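Local atomic coordinates of uncharacterized protein A6V7T0 (Pseudomonas aeruginosa, PDB entry 3K12), a protein that is of unknown function but belongs to the YjgF-like family, whose small alpha/beta subunits assemble as trimers. Residues N19-G24 and R48-V53; D37-I42 and V106-V111; L61-L66 and R88-A93; A68-Y73 and C94-L99. All blocks are in the same frame, centred on the assembly; numbering follows the deposited sequence.

All four contacts tie pieces of a single family fold to one mixed sheet. Interactions 1 and 2 are core contacts: both rest helix 35-52 on the sheet, on the adjacent strands 20-26 and 106-113, where I23 N bonds to V110 O. They are largely apolar, interaction 2 adding a bridging water. Interaction 3, also mostly buried, pairs strands 60-67 and 91-96 through backbone hydrogen bonds. Interaction 4 carries on along strand 91-96 to a partly buried loop that meets the neighbouring subunits; it relies on packing, a CA-H...O contact and a bridging water, and its arginine spends its polar end on another chain. Interactions 1 and 4 lie about 25 Å apart, centre to centre.

Interaction 1 (N19-G24 and R48-V53); sequences NTVYIG and RLLQSV
I23 and V21, on strand 20-24, press their methyl groups against L49 and L50 of helix 48-52 and V53 just beyond it. The methyl L50 CD2 is shared by both strand residues, lying 4.0 Å from V21 CG1 and 4.0 Å from I23 CD1. The isoleucine chain, extended beyond CG1 (chi2 171°), also carries CD1 to L49 CB at 3.9 Å. The second branch, I23 CG2, meets L49 CD1 at 3.9 Å, which places the isoleucine against L49 with both arms. I23 crosses L50 at about a right angle. The other branch of the valine makes a looser touch, V21 CG2 to V53 CG2 at 4.4 Å. No hydrogen bond joins the two segments.

Further out, S52 OG turns back onto L49 O at 2.7 Å, a hydrogen bond between side chain and backbone three residues apart. Next door, M14 of strand 12-17 packs on both V21 and V53, while the backbones of V21 and I23 pair with A112 and V110. R48, which is exposed, forms a salt bridge with E6. The strand and helix axes run in roughly opposing directions (151°) 10.2 Å apart, the layered packing of a helix on one face of a beta sheet, as in the alpha/beta fold of YjgF-like proteins.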
loop_
_atom_site.group_PDB
_atom_site.type_symbol
_atom_site.label_atom_id
_atom_site.label_comp_id
_atom_site.label_asym_id
_atom_site.label_seq_id
_atom_site.Cartn_x
_atom_site.Cartn_y
_atom_site.Cartn_z
ATOM N N ASN D 19 10.701 1.221 -15.426
ATOM C CA ASN D 19 11.364 2.191 -14.542
ATOM C C ASN D 19 10.636 2.443 -13.217
ATOM O O ASN D 19 10.794 3.482 -12.587
ATOM C CB ASN D 19 11.676 3.473 -15.302
ATOM C CG ASN D 19 12.804 3.277 -16.325
ATOM O OD1 ASN D 19 13.780 2.536 -16.089
ATOM N ND2 ASN D 19 12.663 3.918 -17.461
ATOM N N THR D 20 9.856 1.460 -12.791
ATOM C CA THR D 20 9.230 1.513 -11.475
ATOM C C THR D 20 9.828 0.436 -10.583
ATOM O O THR D 20 10.013 -0.711 -11.005
ATOM C CB THR D 20 7.710 1.364 -11.572
ATOM O OG1 THR D 20 7.208 2.397 -12.420
ATOM C CG2 THR D 20 7.052 1.522 -10.205
ATOM N N VAL D 21 10.179 0.819 -9.359
ATOM C CA VAL D 21 10.816 -0.033 -8.383
ATOM C C VAL D 21 9.851 -0.356 -7.261
ATOM O O VAL D 21 9.228 0.552 -6.695
ATOM C CB VAL D 21 11.994 0.754 -7.735
ATOM C CG1 VAL D 21 12.672 -0.068 -6.654
ATOM C CG2 VAL D 21 12.972 1.219 -8.824
ATOM N N TYR D 22 9.738 -1.636 -6.917
ATOM C CA TYR D 22 8.947 -2.080 -5.772
ATOM C C TYR D 22 9.888 -2.679 -4.759
ATOM O O TYR D 22 10.657 -3.576 -5.097
ATOM C CB TYR D 22 7.875 -3.147 -6.180
ATOM C CG TYR D 22 6.880 -2.586 -7.172
ATOM C CD1 TYR D 22 5.652 -2.063 -6.738
ATOM C CD2 TYR D 22 7.181 -2.491 -8.509
ATOM C CE1 TYR D 22 4.740 -1.467 -7.633
ATOM C CE2 TYR D 22 6.278 -1.903 -9.431
ATOM C CZ TYR D 22 5.061 -1.376 -8.967
ATOM O OH TYR D 22 4.173 -0.803 -9.854
ATOM N N ILE D 23 9.845 -2.189 -3.526
ATOM C CA ILE D 23 10.591 -2.764 -2.424
ATOM C C ILE D 23 9.600 -3.217 -1.353
ATOM O O ILE D 23 8.746 -2.435 -0.895
ATOM C CB ILE D 23 11.618 -1.734 -1.852
ATOM C CG1 ILE D 23 12.687 -1.429 -2.910
ATOM C CG2 ILE D 23 12.232 -2.294 -0.569
ATOM C CD1 ILE D 23 13.591 -0.261 -2.502
ATOM N N GLY D 24 9.709 -4.478 -0.980
ATOM C CA GLY D 24 8.825 -5.115 -0.017
ATOM C C GLY D 24 9.050 -4.672 1.411
ATOM O O GLY D 24 9.896 -3.786 1.661
ATOM N N ARG D 48 20.322 1.704 -0.147
ATOM C CA ARG D 48 21.266 0.741 -0.760
ATOM C C ARG D 48 20.574 0.043 -1.915
ATOM O O ARG D 48 21.122 -0.053 -3.005
ATOM C CB ARG D 48 21.741 -0.257 0.264
ATOM C CG ARG D 48 22.616 -1.362 -0.302
ATOM C CD ARG D 48 22.948 -2.406 0.747
ATOM N NE ARG D 48 21.786 -3.191 1.137
ATOM C CZ ARG D 48 21.276 -4.193 0.409
ATOM N NH1 ARG D 48 20.221 -4.848 0.848
ATOM N NH2 ARG D 48 21.807 -4.541 -0.753
ATOM N N LEU D 49 19.342 -0.412 -1.660
ATOM C CA LEU D 49 18.581 -1.096 -2.684
ATOM C C LEU D 49 18.298 -0.203 -3.882
ATOM O O LEU D 49 18.561 -0.587 -5.027
ATOM C CB LEU D 49 17.273 -1.627 -2.093
ATOM C CG LEU D 49 17.367 -2.859 -1.203
ATOM C CD1 LEU D 49 16.093 -3.107 -0.401
ATOM C CD2 LEU D 49 17.709 -4.079 -2.064
ATOM N N LEU D 50 17.852 1.037 -3.623
ATOM C CA LEU D 50 17.585 1.981 -4.699
ATOM C C LEU D 50 18.836 2.253 -5.526
ATOM O O LEU D 50 18.812 2.215 -6.733
ATOM C CB LEU D 50 17.071 3.309 -4.137
ATOM C CG LEU D 50 15.653 3.208 -3.603
ATOM C CD1 LEU D 50 15.292 4.492 -2.848
ATOM C CD2 LEU D 50 14.604 2.862 -4.728
ATOM N N GLN D 51 19.936 2.548 -4.855
ATOM C CA GLN D 51 21.139 2.927 -5.603
ATOM C C GLN D 51 21.689 1.768 -6.434
ATOM O O GLN D 51 22.272 1.995 -7.509
ATOM C CB GLN D 51 22.201 3.489 -4.650
ATOM C CG GLN D 51 21.775 4.829 -4.077
ATOM C CD GLN D 51 22.824 5.543 -3.271
ATOM O OE1 GLN D 51 22.571 6.653 -2.773
ATOM N NE2 GLN D 51 24.003 4.944 -3.147
ATOM N N SER D 52 21.456 0.544 -5.965
ATOM C CA SER D 52 21.936 -0.647 -6.696
ATOM C C SER D 52 21.325 -0.767 -8.089
ATOM O O SER D 52 21.883 -1.457 -8.955
ATOM C CB SER D 52 21.727 -1.924 -5.882
ATOM O OG SER D 52 20.383 -2.389 -5.967
ATOM N N VAL D 53 20.160 -0.149 -8.293
ATOM C CA VAL D 53 19.500 -0.160 -9.604
ATOM C C VAL D 53 19.473 1.194 -10.292
ATOM O O VAL D 53 18.823 1.366 -11.300
ATOM C CB VAL D 53 18.076 -0.805 -9.544
ATOM C CG1 VAL D 53 18.210 -2.245 -9.092
ATOM C CG2 VAL D 53 17.144 -0.035 -8.636
#

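Interaction 2 (D37-I42 and V106-V111); sequences DQTRQI and VEMIVV
The CA atoms of T39 and V106, and of I42 and M108, face each other where helix 37-42 runs close to parallel with strand 106-111, the axes 25° apart in direction and 8.9 Å at their closest. I42 uses both branches. Its CD1 meets V106 CG1 at 3.5 Å, a tight approach, and sits equally near V106 O. The valine methyl gets there by taking the crowded position between N and the carbonyl carbon (chi1 63°). The other branch, I42 CG2, rests on the selenium of the selenomethionine M108, 3.8 Å from SE. Beyond the selenium, M108 CE touches T39 CG2 at 3.8 Å, so the extended chain passes from one helix residue to the other. T39 turns its hydroxyl to I35 O in its own helix.

Alongside these contacts a water donates to Q38 OE1 at 2.7 Å and to V106 O at 2.8 Å. Q38 OE1 also accepts from R105 N, and Q38 NE2 reaches G33 O and R103 O, which together hold the amide in place. Apolar contact thus seats the helix on the sheet, while backbone groups and a water satisfy the buried amide of Q38.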
loop_
_atom_site.group_PDB
_atom_site.type_symbol
_atom_site.label_atom_id
_atom_site.label_comp_id
_atom_site.label_asym_id
_atom_site.label_seq_id
_atom_site.Cartn_x
_atom_site.Cartn_y
_atom_site.Cartn_z
ATOM N N ASP D 37 16.654 4.657 15.661
ATOM C CA ASP D 37 17.657 3.703 15.195
ATOM C C ASP D 37 17.046 2.798 14.118
ATOM O O ASP D 37 17.643 2.619 13.051
ATOM C CB ASP D 37 18.209 2.890 16.374
ATOM C CG ASP D 37 19.197 1.806 15.943
ATOM O OD1 ASP D 37 20.145 2.117 15.195
ATOM O OD2 ASP D 37 19.025 0.637 16.354
ATOM N N GLN D 38 15.853 2.278 14.386
ATOM C CA GLN D 38 15.201 1.339 13.450
ATOM C C GLN D 38 14.812 2.010 12.147
ATOM O O GLN D 38 15.004 1.443 11.064
ATOM C CB GLN D 38 14.003 0.676 14.079
ATOM C CG GLN D 38 14.381 -0.211 15.262
ATOM C CD GLN D 38 13.323 -1.220 15.625
ATOM O OE1 GLN D 38 12.474 -1.578 14.798
ATOM N NE2 GLN D 38 13.378 -1.722 16.862
ATOM N N THR D 39 14.338 3.248 12.244
ATOM C CA THR D 39 13.966 4.029 11.074
ATOM C C THR D 39 15.202 4.298 10.194
ATOM O O THR D 39 15.158 4.178 8.968
ATOM C CB THR D 39 13.259 5.343 11.475
ATOM O OG1 THR D 39 12.084 5.023 12.243
ATOM C CG2 THR D 39 12.854 6.137 10.239
ATOM N N ARG D 40 16.326 4.665 10.834
ATOM C CA ARG D 40 17.558 4.915 10.090
ATOM C C ARG D 40 18.022 3.645 9.379
ATOM O O ARG D 40 18.402 3.709 8.218
ATOM C CB ARG D 40 18.677 5.307 11.053
ATOM C CG ARG D 40 18.426 6.536 11.846
ATOM C CD ARG D 40 19.477 6.749 12.993
ATOM N NE ARG D 40 19.178 8.048 13.582
ATOM C CZ ARG D 40 19.337 9.184 12.898
ATOM N NH1 ARG D 40 18.995 10.349 13.414
ATOM N NH2 ARG D 40 19.846 9.126 11.680
ATOM N N GLN D 41 18.034 2.529 10.102
ATOM C CA GLN D 41 18.427 1.232 9.507
ATOM C C GLN D 41 17.608 0.918 8.253
ATOM O O GLN D 41 18.160 0.509 7.222
ATOM C CB GLN D 41 18.263 0.069 10.470
ATOM C CG GLN D 41 19.295 0.001 11.608
ATOM C CD GLN D 41 19.000 -1.160 12.523
ATOM O OE1 GLN D 41 18.968 -2.315 12.090
ATOM N NE2 GLN D 41 18.734 -0.862 13.800
ATOM N N ILE D 42 16.292 1.109 8.362
ATOM C CA ILE D 42 15.377 0.826 7.265
ATOM C C ILE D 42 15.622 1.765 6.103
ATOM O O ILE D 42 15.740 1.320 4.970
ATOM C CB ILE D 42 13.920 0.894 7.749
ATOM C CG1 ILE D 42 13.594 -0.305 8.652
ATOM C CG2 ILE D 42 12.944 0.973 6.544
ATOM C CD1 ILE D 42 12.371 -0.088 9.505
ATOM N N VAL D 106 8.772 -0.489 13.484
ATOM C CA VAL D 106 8.267 0.115 12.257
ATOM C C VAL D 106 8.603 -0.785 11.070
ATOM O O VAL D 106 9.588 -1.529 11.075
ATOM C CB VAL D 106 8.835 1.554 12.042
ATOM C CG1 VAL D 106 10.356 1.558 11.867
ATOM C CG2 VAL D 106 8.112 2.269 10.883
ATOM N N GLU D 107 7.754 -0.720 10.052
ATOM C CA GLU D 107 7.970 -1.432 8.815
ATOM C C GLU D 107 7.552 -0.513 7.685
ATOM O O GLU D 107 6.535 0.178 7.806
ATOM C CB GLU D 107 7.155 -2.719 8.795
ATOM C CG GLU D 107 7.317 -3.523 7.488
ATOM C CD GLU D 107 6.800 -4.966 7.570
ATOM O OE1 GLU D 107 6.808 -5.658 6.507
ATOM O OE2 GLU D 107 6.414 -5.427 8.661
HETATM N N MSE D 108 8.333 -0.477 6.611
HETATM C CA MSE D 108 8.039 0.393 5.456
HETATM C C MSE D 108 7.925 -0.431 4.194
HETATM O O MSE D 108 8.643 -1.440 4.019
HETATM C CB MSE D 108 9.146 1.393 5.256
HETATM C CG MSE D 108 9.143 2.424 6.379
HETATM SE SE MSE D 108 10.420 3.834 6.035
HETATM C CE MSE D 108 10.333 4.764 7.728
ATOM N N ILE D 109 7.062 0.029 3.290
ATOM C CA ILE D 109 6.830 -0.611 1.986
ATOM C C ILE D 109 6.923 0.475 0.927
ATOM O O ILE D 109 6.304 1.544 1.078
ATOM C CB ILE D 109 5.415 -1.255 1.907
ATOM C CG1 ILE D 109 5.106 -2.053 3.168
ATOM C CG2 ILE D 109 5.320 -2.137 0.647
ATOM C CD1 ILE D 109 3.587 -2.381 3.354
ATOM N N VAL D 110 7.692 0.254 -0.117
ATOM C CA VAL D 110 8.108 1.341 -0.982
ATOM C C VAL D 110 7.808 1.121 -2.462
ATOM O O VAL D 110 8.002 0.011 -2.983
ATOM C CB VAL D 110 9.632 1.532 -0.854
ATOM C CG1 VAL D 110 10.157 2.624 -1.777
ATOM C CG2 VAL D 110 10.003 1.807 0.608
ATOM N N VAL D 111 7.342 2.167 -3.119
ATOM C CA VAL D 111 7.356 2.265 -4.574
ATOM C C VAL D 111 8.195 3.473 -4.967
ATOM O O VAL D 111 8.049 4.555 -4.356
ATOM C CB VAL D 111 5.927 2.408 -5.161
ATOM C CG1 VAL D 111 5.977 2.434 -6.673
ATOM C CG2 VAL D 111 5.091 1.232 -4.722
HETATM O O HOH W 1 11.887 -2.591 12.320
#

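Interaction 3 (L61-L66 and R88-A93); sequences LSVRIL and RAPTRA
S62, V63 and R64 lie beside T91, R92 and A93 in parallel pairing; V63 and I65 bond to T91 and A93. A93 O is gripped twice, and its bond from I65 N, 2.9 Å long, is nearly straight (176°). R64 NH2, 3.1 Å from A93 O, stands well above the carbonyl plane, on the face opposite I65 N; R64 NH1 bonds to S95 OG. V63 N to T91 O, at 2.8 Å, and A93 N to V63 O complete the middle. On the other face of the sheet V63 CG2 packs on P90 CG at 3.6 Å.

The pairing slackens toward L61, where T91 N makes only a weak bond to L61 O. T91 OG1, between the backbone N and the carbonyl carbon (chi1 72°), meets L61 O at 2.8 Å on a lone pair. L61 and S62 both face V111 in a classic beta bulge on the far edge of the strand. R92, itself partly exposed, lies over I65 CD1 on the face lined by helix 73-83; R92 NH2 bonds to N77 OD1, and W80 makes a cation-pi contact.

The strands are joined through helix 73-83 as a beta-alpha-beta unit. A93 O ties their pairing to R64, and its two donors would probably polarise the carbonyl.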
loop_
_atom_site.group_PDB
_atom_site.type_symbol
_atom_site.label_atom_id
_atom_site.label_comp_id
_atom_site.label_asym_id
_atom_site.label_seq_id
_atom_site.Cartn_x
_atom_site.Cartn_y
_atom_site.Cartn_z
ATOM N N LEU D 61 8.380 7.342 -4.557
ATOM C CA LEU D 61 7.034 7.811 -4.940
ATOM C C LEU D 61 6.062 7.642 -3.792
ATOM O O LEU D 61 5.318 8.585 -3.477
ATOM C CB LEU D 61 6.514 7.025 -6.159
ATOM C CG LEU D 61 7.389 7.258 -7.394
ATOM C CD1 LEU D 61 7.076 6.207 -8.471
ATOM C CD2 LEU D 61 7.300 8.671 -8.004
ATOM N N SER D 62 6.049 6.452 -3.160
ATOM C CA SER D 62 5.137 6.211 -2.031
ATOM C C SER D 62 5.816 5.359 -0.993
ATOM O O SER D 62 6.582 4.444 -1.336
ATOM C CB SER D 62 3.805 5.536 -2.477
ATOM O OG SER D 62 4.036 4.231 -2.956
ATOM N N VAL D 63 5.528 5.641 0.273
ATOM C CA VAL D 63 5.978 4.781 1.384
ATOM C C VAL D 63 4.811 4.528 2.310
ATOM O O VAL D 63 4.186 5.470 2.799
ATOM C CB VAL D 63 7.187 5.404 2.180
ATOM C CG1 VAL D 63 7.668 4.417 3.265
ATOM C CG2 VAL D 63 8.292 5.742 1.230
ATOM N N ARG D 64 4.490 3.259 2.521
ATOM C CA ARG D 64 3.521 2.861 3.524
ATOM C C ARG D 64 4.294 2.607 4.788
ATOM O O ARG D 64 5.268 1.850 4.796
ATOM C CB ARG D 64 2.797 1.588 3.051
ATOM C CG ARG D 64 1.720 1.095 4.000
ATOM C CD ARG D 64 0.516 2.061 4.076
ATOM N NE ARG D 64 -0.508 1.430 4.886
ATOM C CZ ARG D 64 -0.815 1.740 6.135
ATOM N NH1 ARG D 64 -1.718 1.015 6.768
ATOM N NH2 ARG D 64 -0.255 2.796 6.746
ATOM N N ILE D 65 3.904 3.275 5.865
ATOM C CA ILE D 65 4.628 3.165 7.150
ATOM C C ILE D 65 3.729 2.539 8.190
ATOM O O ILE D 65 2.676 3.108 8.536
ATOM C CB ILE D 65 5.102 4.548 7.655
ATOM C CG1 ILE D 65 5.922 5.241 6.582
ATOM C CG2 ILE D 65 5.917 4.378 8.949
ATOM C CD1 ILE D 65 6.347 6.715 6.932
ATOM N N LEU D 66 4.125 1.367 8.676
ATOM C CA LEU D 66 3.378 0.636 9.698
ATOM C C LEU D 66 4.149 0.823 10.997
ATOM O O LEU D 66 5.281 0.375 11.112
ATOM C CB LEU D 66 3.242 -0.853 9.305
ATOM C CG LEU D 66 2.807 -1.135 7.865
ATOM C CD1 LEU D 66 2.899 -2.635 7.593
ATOM C CD2 LEU D 66 1.359 -0.657 7.698
ATOM N N ARG D 88 11.535 16.812 -1.957
ATOM C CA ARG D 88 11.540 15.566 -2.721
ATOM C C ARG D 88 11.171 14.339 -1.899
ATOM O O ARG D 88 11.291 13.213 -2.388
ATOM C CB ARG D 88 12.882 15.337 -3.427
ATOM C CG ARG D 88 13.145 16.277 -4.614
ATOM C CD ARG D 88 14.367 15.816 -5.416
ATOM N NE ARG D 88 15.633 16.302 -4.862
ATOM C CZ ARG D 88 16.830 15.796 -5.156
ATOM N NH1 ARG D 88 17.936 16.309 -4.615
ATOM N NH2 ARG D 88 16.929 14.769 -5.990
ATOM N N ALA D 89 10.723 14.536 -0.667
ATOM C CA ALA D 89 10.246 13.397 0.116
ATOM C C ALA D 89 9.041 12.741 -0.543
ATOM O O ALA D 89 8.193 13.420 -1.150
ATOM C CB ALA D 89 9.906 13.764 1.541
ATOM N N PRO D 90 8.958 11.414 -0.420
ATOM C CA PRO D 90 7.842 10.747 -1.092
ATOM C C PRO D 90 6.527 10.921 -0.355
ATOM O O PRO D 90 6.501 11.275 0.845
ATOM C CB PRO D 90 8.241 9.279 -1.019
ATOM C CG PRO D 90 9.058 9.179 0.298
ATOM C CD PRO D 90 9.865 10.469 0.265
ATOM N N THR D 91 5.440 10.622 -1.074
ATOM C CA THR D 91 4.141 10.514 -0.406
ATOM C C THR D 91 4.197 9.390 0.609
ATOM O O THR D 91 4.933 8.418 0.421
ATOM C CB THR D 91 2.988 10.289 -1.409
ATOM O OG1 THR D 91 3.045 8.946 -1.943
ATOM C CG2 THR D 91 3.029 11.323 -2.517
ATOM N N ARG D 92 3.418 9.499 1.673
ATOM C CA ARG D 92 3.450 8.520 2.744
ATOM C C ARG D 92 2.075 8.353 3.360
ATOM O O ARG D 92 1.223 9.232 3.263
ATOM C CB ARG D 92 4.532 8.834 3.787
ATOM C CG ARG D 92 4.622 10.277 4.222
ATOM C CD ARG D 92 5.513 10.443 5.452
ATOM N NE ARG D 92 4.811 10.216 6.710
ATOM C CZ ARG D 92 5.409 10.278 7.897
ATOM N NH1 ARG D 92 6.722 10.527 7.971
ATOM N NH2 ARG D 92 4.718 10.049 9.009
ATOM N N ALA D 93 1.885 7.232 4.007
ATOM C CA ALA D 93 0.682 7.001 4.809
ATOM C C ALA D 93 1.085 6.152 5.992
ATOM O O ALA D 93 1.622 5.052 5.814
ATOM C CB ALA D 93 -0.408 6.328 3.991
#

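Interaction 4 (A68-Y73 and C94-L99); sequences AHREDY and CSLAEL
L96 and R70 make the main packing contact, methyl on guanidinium, between the end of strand 94-96 and the short 3-10 turn. L96 CD1 sits over one face of the R70 guanidinium, 3.8 Å from R70 NH2, and also against R70 CB. The other methyl, L96 CD2, lies 3.7 Å from R70 N. The arginine chain bends at NE (chi3 -71°) after an extended start, and its side chain crosses the leucine at about a right angle. A68 CB and L99 CD1 add a looser touch at 4.4 Å.

A sulfur-aromatic contact follows at Y73: C94 SG lies at the ring edge, 4.0 Å from CE1 of Y73, with SG 80° off the normal. The sulfur stands anti to its backbone N (chi1 178°).

A CA-H...O contact and a bridging water join A68 to A97, just after the strand. A68 CA points its hydrogen almost straight at A97 O, 3.5 Å away, and the water donates to A68 O at 2.7 Å and weakly to A97 O.

With no direct conventional hydrogen bond between the segments, the leucine methyl underlies a guanidinium whose NH1 and NH2 bond to I100 O and L99 O of the third subunit, linking loop packing to subunit contact.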
loop_
_atom_site.group_PDB
_atom_site.type_symbol
_atom_site.label_atom_id
_atom_site.label_comp_id
_atom_site.label_asym_id
_atom_site.label_seq_id
_atom_site.Cartn_x
_atom_site.Cartn_y
_atom_site.Cartn_z
ATOM N N ALA D 68 4.537 0.443 15.131
ATOM C CA ALA D 68 4.069 -0.463 16.188
ATOM C C ALA D 68 3.448 0.240 17.401
ATOM O O ALA D 68 2.509 -0.296 17.994
ATOM C CB ALA D 68 5.200 -1.400 16.638
ATOM N N HIS D 69 3.978 1.410 17.754
ATOM C CA HIS D 69 3.655 2.079 19.020
ATOM C C HIS D 69 3.488 3.568 18.801
ATOM O O HIS D 69 4.375 4.242 18.260
ATOM C CB HIS D 69 4.762 1.854 20.058
ATOM C CG HIS D 69 5.116 0.421 20.280
ATOM N ND1 HIS D 69 4.271 -0.470 20.908
ATOM C CD2 HIS D 69 6.235 -0.272 19.966
ATOM C CE1 HIS D 69 4.852 -1.657 20.959
ATOM N NE2 HIS D 69 6.042 -1.563 20.395
ATOM N N ARG D 70 2.355 4.091 19.274
ATOM C CA ARG D 70 2.018 5.506 19.148
ATOM C C ARG D 70 3.097 6.452 19.668
ATOM O O ARG D 70 3.366 7.489 19.049
ATOM C CB ARG D 70 0.716 5.777 19.903
ATOM C CG ARG D 70 0.334 7.239 19.905
ATOM C CD ARG D 70 -1.032 7.425 20.516
ATOM N NE ARG D 70 -2.081 6.908 19.637
ATOM C CZ ARG D 70 -2.487 7.519 18.524
ATOM N NH1 ARG D 70 -1.915 8.660 18.138
ATOM N NH2 ARG D 70 -3.455 6.974 17.793
ATOM N N GLU D 71 3.716 6.091 20.796
ATOM C CA GLU D 71 4.726 6.946 21.419
ATOM C C GLU D 71 5.995 7.096 20.574
ATOM O O GLU D 71 6.838 7.945 20.871
ATOM C CB GLU D 71 5.073 6.485 22.842
ATOM C CG GLU D 71 5.704 5.122 22.973
ATOM C CD GLU D 71 4.707 3.976 23.136
ATOM O OE1 GLU D 71 3.493 4.117 22.808
ATOM O OE2 GLU D 71 5.172 2.900 23.583
ATOM N N ASP D 72 6.125 6.267 19.527
ATOM C CA ASP D 72 7.274 6.326 18.620
ATOM C C ASP D 72 7.068 7.223 17.396
ATOM O O ASP D 72 7.979 7.395 16.572
ATOM C CB ASP D 72 7.616 4.906 18.149
ATOM C CG ASP D 72 8.397 4.109 19.187
ATOM O OD1 ASP D 72 8.878 4.712 20.184
ATOM O OD2 ASP D 72 8.546 2.885 19.003
ATOM N N TYR D 73 5.883 7.801 17.268
ATOM C CA TYR D 73 5.556 8.584 16.085
ATOM C C TYR D 73 6.490 9.796 15.903
ATOM O O TYR D 73 7.025 10.050 14.803
ATOM C CB TYR D 73 4.078 8.993 16.133
ATOM C CG TYR D 73 3.583 9.775 14.941
ATOM C CD1 TYR D 73 3.477 9.185 13.671
ATOM C CD2 TYR D 73 3.146 11.105 15.100
ATOM C CE1 TYR D 73 2.990 9.910 12.574
ATOM C CE2 TYR D 73 2.672 11.826 14.025
ATOM C CZ TYR D 73 2.577 11.229 12.768
ATOM O OH TYR D 73 2.093 11.987 11.727
ATOM N N CYS D 94 0.853 6.663 7.190
ATOM C CA CYS D 94 1.327 6.013 8.406
ATOM C C CYS D 94 0.142 5.685 9.263
ATOM O O CYS D 94 -0.716 6.546 9.465
ATOM C CB CYS D 94 2.237 6.976 9.171
ATOM S SG CYS D 94 2.872 6.305 10.778
ATOM N N SER D 95 0.094 4.453 9.750
ATOM C CA SER D 95 -0.925 4.044 10.724
ATOM C C SER D 95 -0.316 3.057 11.729
ATOM O O SER D 95 0.819 2.591 11.549
ATOM C CB SER D 95 -2.137 3.461 9.989
ATOM O OG SER D 95 -1.801 2.219 9.363
ATOM N N LEU D 96 -1.035 2.748 12.794
ATOM C CA LEU D 96 -0.498 1.849 13.803
ATOM C C LEU D 96 -0.859 0.435 13.388
ATOM O O LEU D 96 -1.964 0.183 12.864
ATOM C CB LEU D 96 -1.069 2.196 15.181
ATOM C CG LEU D 96 -0.646 3.570 15.727
ATOM C CD1 LEU D 96 -1.322 3.886 17.070
ATOM C CD2 LEU D 96 0.851 3.719 15.910
ATOM N N ALA D 97 0.086 -0.483 13.548
ATOM C CA ALA D 97 -0.141 -1.868 13.153
ATOM C C ALA D 97 0.599 -2.802 14.090
ATOM O O ALA D 97 1.630 -2.434 14.645
ATOM C CB ALA D 97 0.299 -2.096 11.712
ATOM N N GLU D 98 0.047 -4.002 14.285
ATOM C CA GLU D 98 0.780 -5.091 14.923
ATOM C C GLU D 98 1.639 -5.813 13.877
ATOM O O GLU D 98 1.122 -6.329 12.882
ATOM C CB GLU D 98 -0.169 -6.076 15.623
ATOM C CG GLU D 98 0.561 -7.139 16.446
ATOM C CD GLU D 98 -0.390 -8.046 17.253
ATOM O OE1 GLU D 98 -1.625 -7.826 17.211
ATOM O OE2 GLU D 98 0.108 -8.990 17.911
ATOM N N LEU D 99 2.948 -5.823 14.105
ATOM C CA LEU D 99 3.898 -6.447 13.192
ATOM C C LEU D 99 4.200 -7.868 13.646
ATOM O O LEU D 99 3.893 -8.254 14.795
ATOM C CB LEU D 99 5.189 -5.608 13.065
ATOM C CG LEU D 99 4.877 -4.124 12.799
ATOM C CD1 LEU D 99 6.145 -3.316 12.784
ATOM C CD2 LEU D 99 4.123 -3.927 11.474
HETATM O O HOH W 2 2.104 -2.931 17.987
#